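Local atomic coordinates of TetR transcriptional regulator (Chloroflexus aurantiacus, PDB entry 3QBM), a protein that probably binds DNA as a TetR-family transcriptional regulator, through an N-terminal helix-turn-helix domain joined to an all-helical C-terminal domain. Residues L56-D60 with M119-V124; T80-I84 with L138-G142. The contacts are given in a common frame with arbitrary orientation. Where two conformers were deposited one is given. Residue numbers count along the deposited sequence, not the author numbering.

Contact 1 (L56-D60 with M119-V124); sequences LAAFD and MLRERV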
loop_
_atom_site.group_PDB
_atom_site.type_symbol
_atom_site.label_atom_id
_atom_site.label_comp_id
_atom_site.label_asym_id
_atom_site.label_seq_id
_atom_site.Cartn_x
_atom_site.Cartn_y
_atom_site.Cartn_z
ATOM N N LEU A 56 10.625 -0.173 -17.248
ATOM C CA LEU A 56 9.311 0.013 -17.880
ATOM C C LEU A 56 8.808 -1.253 -18.519
ATOM O O LEU A 56 7.626 -1.606 -18.392
ATOM C CB LEU A 56 9.323 1.135 -18.916
ATOM C CG LEU A 56 9.557 2.561 -18.415
ATOM C CD1 LEU A 56 9.744 3.537 -19.586
ATOM C CD2 LEU A 56 8.429 3.025 -17.425
ATOM N N ALA A 57 9.695 -1.965 -19.207
ATOM C CA ALA A 57 9.299 -3.218 -19.833
ATOM C C ALA A 57 8.962 -4.264 -18.764
ATOM O O ALA A 57 7.978 -4.996 -18.910
ATOM C CB ALA A 57 10.382 -3.702 -20.749
ATOM N N ALA A 58 9.756 -4.290 -17.687
ATOM C CA ALA A 58 9.548 -5.182 -16.532
ATOM C C ALA A 58 8.209 -4.904 -15.857
ATOM O O ALA A 58 7.533 -5.854 -15.442
ATOM C CB ALA A 58 10.692 -5.062 -15.501
ATOM N N PHE A 59 7.813 -3.631 -15.726
ATOM C CA PHE A 59 6.479 -3.351 -15.194
ATOM C C PHE A 59 5.369 -3.823 -16.149
ATOM O O PHE A 59 4.393 -4.460 -15.718
ATOM C CB PHE A 59 6.236 -1.886 -14.900
ATOM C CG PHE A 59 4.882 -1.634 -14.291
ATOM C CD1 PHE A 59 4.698 -1.788 -12.940
ATOM C CD2 PHE A 59 3.775 -1.343 -15.092
ATOM C CE1 PHE A 59 3.431 -1.631 -12.379
ATOM C CE2 PHE A 59 2.514 -1.174 -14.544
ATOM C CZ PHE A 59 2.344 -1.302 -13.209
ATOM N N ASP A 60 5.492 -3.489 -17.430
ATOM C CA ASP A 60 4.485 -3.902 -18.431
ATOM C C ASP A 60 4.259 -5.408 -18.352
ATOM O O ASP A 60 3.135 -5.894 -18.507
ATOM C CB ASP A 60 4.910 -3.482 -19.844
ATOM C CG ASP A 60 4.820 -2.004 -20.045
ATOM O OD1 ASP A 60 4.215 -1.286 -19.207
ATOM O OD2 ASP A 60 5.415 -1.517 -21.017
HETATM N N MSE A 119 6.456 8.175 -15.357
HETATM C CA MSE A 119 6.128 7.145 -16.349
HETATM C C MSE A 119 5.639 5.870 -15.688
HETATM O O MSE A 119 4.646 5.302 -16.146
HETATM C CB MSE A 119 7.278 6.869 -17.335
HETATM C CG MSE A 119 7.490 7.996 -18.326
HETATM SE SE MSE A 119 9.036 7.603 -19.472
HETATM C CE MSE A 119 8.125 6.306 -20.625
ATOM N N LEU A 120 6.297 5.423 -14.616
ATOM C CA LEU A 120 5.782 4.286 -13.856
ATOM C C LEU A 120 4.442 4.621 -13.189
ATOM O O LEU A 120 3.544 3.790 -13.176
ATOM C CB LEU A 120 6.761 3.774 -12.810
ATOM C CG LEU A 120 7.876 2.900 -13.387
ATOM C CD1 LEU A 120 8.920 2.619 -12.329
ATOM C CD2 LEU A 120 7.272 1.628 -13.917
ATOM N N ARG A 121 4.316 5.824 -12.630
ATOM C CA ARG A 121 3.066 6.245 -12.007
ATOM C C ARG A 121 1.902 6.145 -13.001
ATOM O O ARG A 121 0.811 5.656 -12.664
ATOM C CB ARG A 121 3.193 7.676 -11.425
ATOM C CG ARG A 121 1.926 8.176 -10.738
ATOM C CD ARG A 121 2.139 9.477 -9.974
ATOM N NE ARG A 121 2.418 10.576 -10.884
ATOM C CZ ARG A 121 3.538 11.313 -10.922
ATOM N NH1 ARG A 121 4.574 11.110 -10.090
ATOM N NH2 ARG A 121 3.622 12.296 -11.811
ATOM N N GLU A 122 2.141 6.577 -14.238
ATOM C CA GLU A 122 1.111 6.555 -15.258
ATOM C C GLU A 122 0.724 5.127 -15.599
ATOM O O GLU A 122 -0.438 4.833 -15.861
ATOM C CB GLU A 122 1.587 7.280 -16.525
ATOM C CG GLU A 122 0.457 7.431 -17.526
ATOM C CD GLU A 122 0.835 8.294 -18.725
ATOM O OE1 GLU A 122 2.017 8.286 -19.132
ATOM O OE2 GLU A 122 -0.067 8.967 -19.268
ATOM N N ARG A 123 1.716 4.242 -15.623
ATOM C CA ARG A 123 1.472 2.820 -15.872
ATOM C C ARG A 123 0.677 2.149 -14.731
ATOM O O ARG A 123 -0.225 1.340 -14.991
ATOM C CB ARG A 123 2.791 2.105 -16.106
ATOM C CG ARG A 123 3.262 2.179 -17.548
ATOM C CD ARG A 123 4.701 1.758 -17.629
ATOM N NE ARG A 123 5.035 1.129 -18.902
ATOM C CZ ARG A 123 5.370 1.756 -20.025
ATOM N NH1 ARG A 123 5.423 3.073 -20.108
ATOM N NH2 ARG A 123 5.679 1.028 -21.088
ATOM N N VAL A 124 1.024 2.493 -13.489
ATOM C CA VAL A 124 0.298 1.999 -12.335
ATOM C C VAL A 124 -1.126 2.512 -12.437
ATOM O O VAL A 124 -2.064 1.713 -12.301
ATOM C CB VAL A 124 0.984 2.371 -10.983
ATOM C CG1 VAL A 124 0.118 1.980 -9.733
ATOM C CG2 VAL A 124 2.338 1.674 -10.868
#
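Leu-56 opens the contact. Its CD1 touches CE of Met-119, a selenomethionine, at 3.4 Å, and its CD2 meets CD2 of Leu-120 at 3.9 Å. Leu-56 CD2 also lies over one face of the Arg-123 guanidinium. One turn on, Phe-59 points toward helix 118-144. Its CB is 3.8 Å from Leu-120 CD2, its CE2 is 3.6 Å from Arg-123 CB and its CZ is 3.8 Å from Val-124 CG2. Ile-106 and Thr-109 of helix 105-113 also touch the side chain of Phe-59, which is buried. Asp-60 closes the segment with a two-pronged salt bridge. Arg-123 NE donates to Asp-60 OD1 and Arg-123 NH2 to Asp-60 OD2, both at 2.6 Å. The axes run nearly parallel, at 9° and 10.7 Å apart, a spacing bridged by long side chains. Behind the segment, Ala-58 packs on helix 2-23 of the N-terminal domain. Helix 51-74 thus links the two domains, and this contact is part of the interdomain junction of the TetR fold.

Contact 2 (T80-I84 with L138-G142); sequences TVDTI and LVQTG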
loop_
_atom_site.group_PDB
_atom_site.type_symbol
_atom_site.label_atom_id
_atom_site.label_comp_id
_atom_site.label_asym_id
_atom_site.label_seq_id
_atom_site.Cartn_x
_atom_site.Cartn_y
_atom_site.Cartn_z
ATOM N N THR A 80 -23.378 -11.306 -11.742
ATOM C CA THR A 80 -22.411 -10.220 -11.707
ATOM C C THR A 80 -21.832 -10.001 -10.318
ATOM O O THR A 80 -20.702 -9.551 -10.177
ATOM C CB THR A 80 -22.998 -8.864 -12.201
ATOM O OG1 THR A 80 -24.177 -8.550 -11.458
ATOM C CG2 THR A 80 -23.283 -8.900 -13.749
ATOM N N VAL A 81 -22.610 -10.300 -9.288
ATOM C CA VAL A 81 -22.093 -10.200 -7.941
ATOM C C VAL A 81 -21.041 -11.282 -7.676
ATOM O O VAL A 81 -20.000 -11.000 -7.049
ATOM C CB VAL A 81 -23.227 -10.147 -6.914
ATOM C CG1 VAL A 81 -22.726 -10.293 -5.444
ATOM C CG2 VAL A 81 -24.001 -8.799 -7.086
ATOM N N ASP A 82 -21.287 -12.491 -8.175
ATOM C CA ASP A 82 -20.303 -13.574 -8.072
ATOM C C ASP A 82 -19.006 -13.127 -8.715
ATOM O O ASP A 82 -17.934 -13.392 -8.186
ATOM C CB ASP A 82 -20.799 -14.868 -8.722
ATOM C CG ASP A 82 -21.998 -15.484 -7.998
ATOM O OD1 ASP A 82 -22.354 -15.049 -6.906
ATOM O OD2 ASP A 82 -22.590 -16.409 -8.546
ATOM N N THR A 83 -19.095 -12.470 -9.870
ATOM C CA THR A 83 -17.925 -11.985 -10.560
ATOM C C THR A 83 -17.186 -10.913 -9.769
ATOM O O THR A 83 -15.948 -10.930 -9.662
ATOM C CB THR A 83 -18.284 -11.412 -11.959
ATOM O OG1 THR A 83 -19.160 -12.325 -12.629
ATOM C CG2 THR A 83 -17.006 -11.186 -12.735
ATOM N N ILE A 84 -17.932 -10.011 -9.143
ATOM C CA ILE A 84 -17.287 -8.965 -8.347
ATOM C C ILE A 84 -16.588 -9.583 -7.106
ATOM O O ILE A 84 -15.475 -9.220 -6.768
ATOM C CB ILE A 84 -18.260 -7.845 -7.944
ATOM C CG1 ILE A 84 -18.657 -7.051 -9.190
ATOM C CG2 ILE A 84 -17.563 -6.885 -7.003
ATOM C CD1 ILE A 84 -19.939 -6.188 -9.019
ATOM N N LEU A 138 -19.236 -4.441 -14.737
ATOM C CA LEU A 138 -20.012 -5.430 -14.009
ATOM C C LEU A 138 -21.188 -4.829 -13.256
ATOM O O LEU A 138 -22.307 -5.389 -13.260
ATOM C CB LEU A 138 -19.099 -6.205 -13.081
ATOM C CG LEU A 138 -18.111 -7.163 -13.740
ATOM C CD1 LEU A 138 -17.042 -7.536 -12.709
ATOM C CD2 LEU A 138 -18.822 -8.449 -14.282
ATOM N N VAL A 139 -20.966 -3.674 -12.633
ATOM C CA VAL A 139 -22.037 -3.036 -11.930
ATOM C C VAL A 139 -23.144 -2.617 -12.897
ATOM O O VAL A 139 -24.289 -2.904 -12.641
ATOM C CB VAL A 139 -21.539 -1.847 -11.074
ATOM C CG1 VAL A 139 -22.750 -0.997 -10.593
ATOM C CG2 VAL A 139 -20.643 -2.377 -9.913
ATOM N N GLN A 140 -22.825 -1.979 -14.019
ATOM C CA GLN A 140 -23.894 -1.609 -14.966
ATOM C C GLN A 140 -24.566 -2.844 -15.547
ATOM O O GLN A 140 -25.777 -2.854 -15.753
ATOM C CB GLN A 140 -23.439 -0.674 -16.096
ATOM C CG GLN A 140 -24.572 -0.284 -17.069
ATOM C CD GLN A 140 -25.879 0.215 -16.373
ATOM O OE1 GLN A 140 -25.865 1.232 -15.664
ATOM N NE2 GLN A 140 -27.008 -0.509 -16.588
ATOM N N THR A 141 -23.806 -3.906 -15.808
ATOM C CA THR A 141 -24.449 -5.152 -16.270
ATOM C C THR A 141 -25.457 -5.677 -15.230
ATOM O O THR A 141 -26.591 -6.001 -15.549
ATOM C CB THR A 141 -23.386 -6.217 -16.667
ATOM O OG1 THR A 141 -22.700 -5.744 -17.836
ATOM C CG2 THR A 141 -24.004 -7.533 -16.995
ATOM N N GLY A 142 -25.043 -5.692 -13.971
ATOM C CA GLY A 142 -25.856 -6.196 -12.887
ATOM C C GLY A 142 -27.085 -5.371 -12.697
ATOM O O GLY A 142 -28.147 -5.922 -12.415
#
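In the all-helical C-terminal domain of this TetR-family protein, the first turn of helix 80-92 packs against the C-terminal part of helix 118-144. The two segments are antiparallel. Their axes cross at -162° and come within 9.5 Å. No hydrogen bond joins them, so the contact rests on close packing.

Leu-138 has the largest area buried here, 86 Å². Its side chain reaches between Thr-83 and Ile-84, which are neighbours in sequence. CD2 touches Thr-83 CG2 at 3.6 Å, and CD1 lies 3.9 Å from Ile-84 CG1. The hydroxyl of Thr-83 is hydrogen-bonded to His-79 O, while its methyl faces the leucine.

Ile-84 is buried and points toward helix 118-144. Besides Leu-138, it meets Val-139, with its CD1 4.0 Å from Val-139 CG2. Ile-161 of helix 154-175 and Ile-192 of helix 179-196 also touch Ile-84. The pair of segments is thereby tied into the hydrophobic interior of the helical bundle.

Thr-80 buries 73 Å² at the other end of the contact. Its CG2 is 3.6 Å from Thr-141 CG2 and 3.7 Å from the carbonyl O of Leu-138. Thr-80 CA is 5.4 Å from Gly-142 CA, the closest CA pair between the two segments. A side chain on Gly-142 would point toward Thr-80, and an ideal CB would clash with its hydroxyl. That hydroxyl is hydrogen-bonded to Glu-147, and Thr-80 OG1 sits 3.2 Å from Gly-142 CA.

How the contacts relate
Both contacts use helix 118-144, contact 1 near its start and contact 2 near its end. Their centres lie 29 Å apart, and they do not touch. The partner helices, 51-74 and 80-92, follow each other in the chain. Contact 1 joins two domains with nearly parallel helices. Contact 2 stays within the C-terminal domain and is antiparallel. Each is partly buried. The centre of contact 2 is farther from the chain's centre, about 20 Å against 12 Å, yet none of its touching residues is exposed. Contact 1 combines the buried Phe-59, packed among aliphatic groups, with a salt bridge between partly exposed residues. Contact 2 has no charged pair, and small residues bring its backbones closer. The second subunit reaches only contact 1.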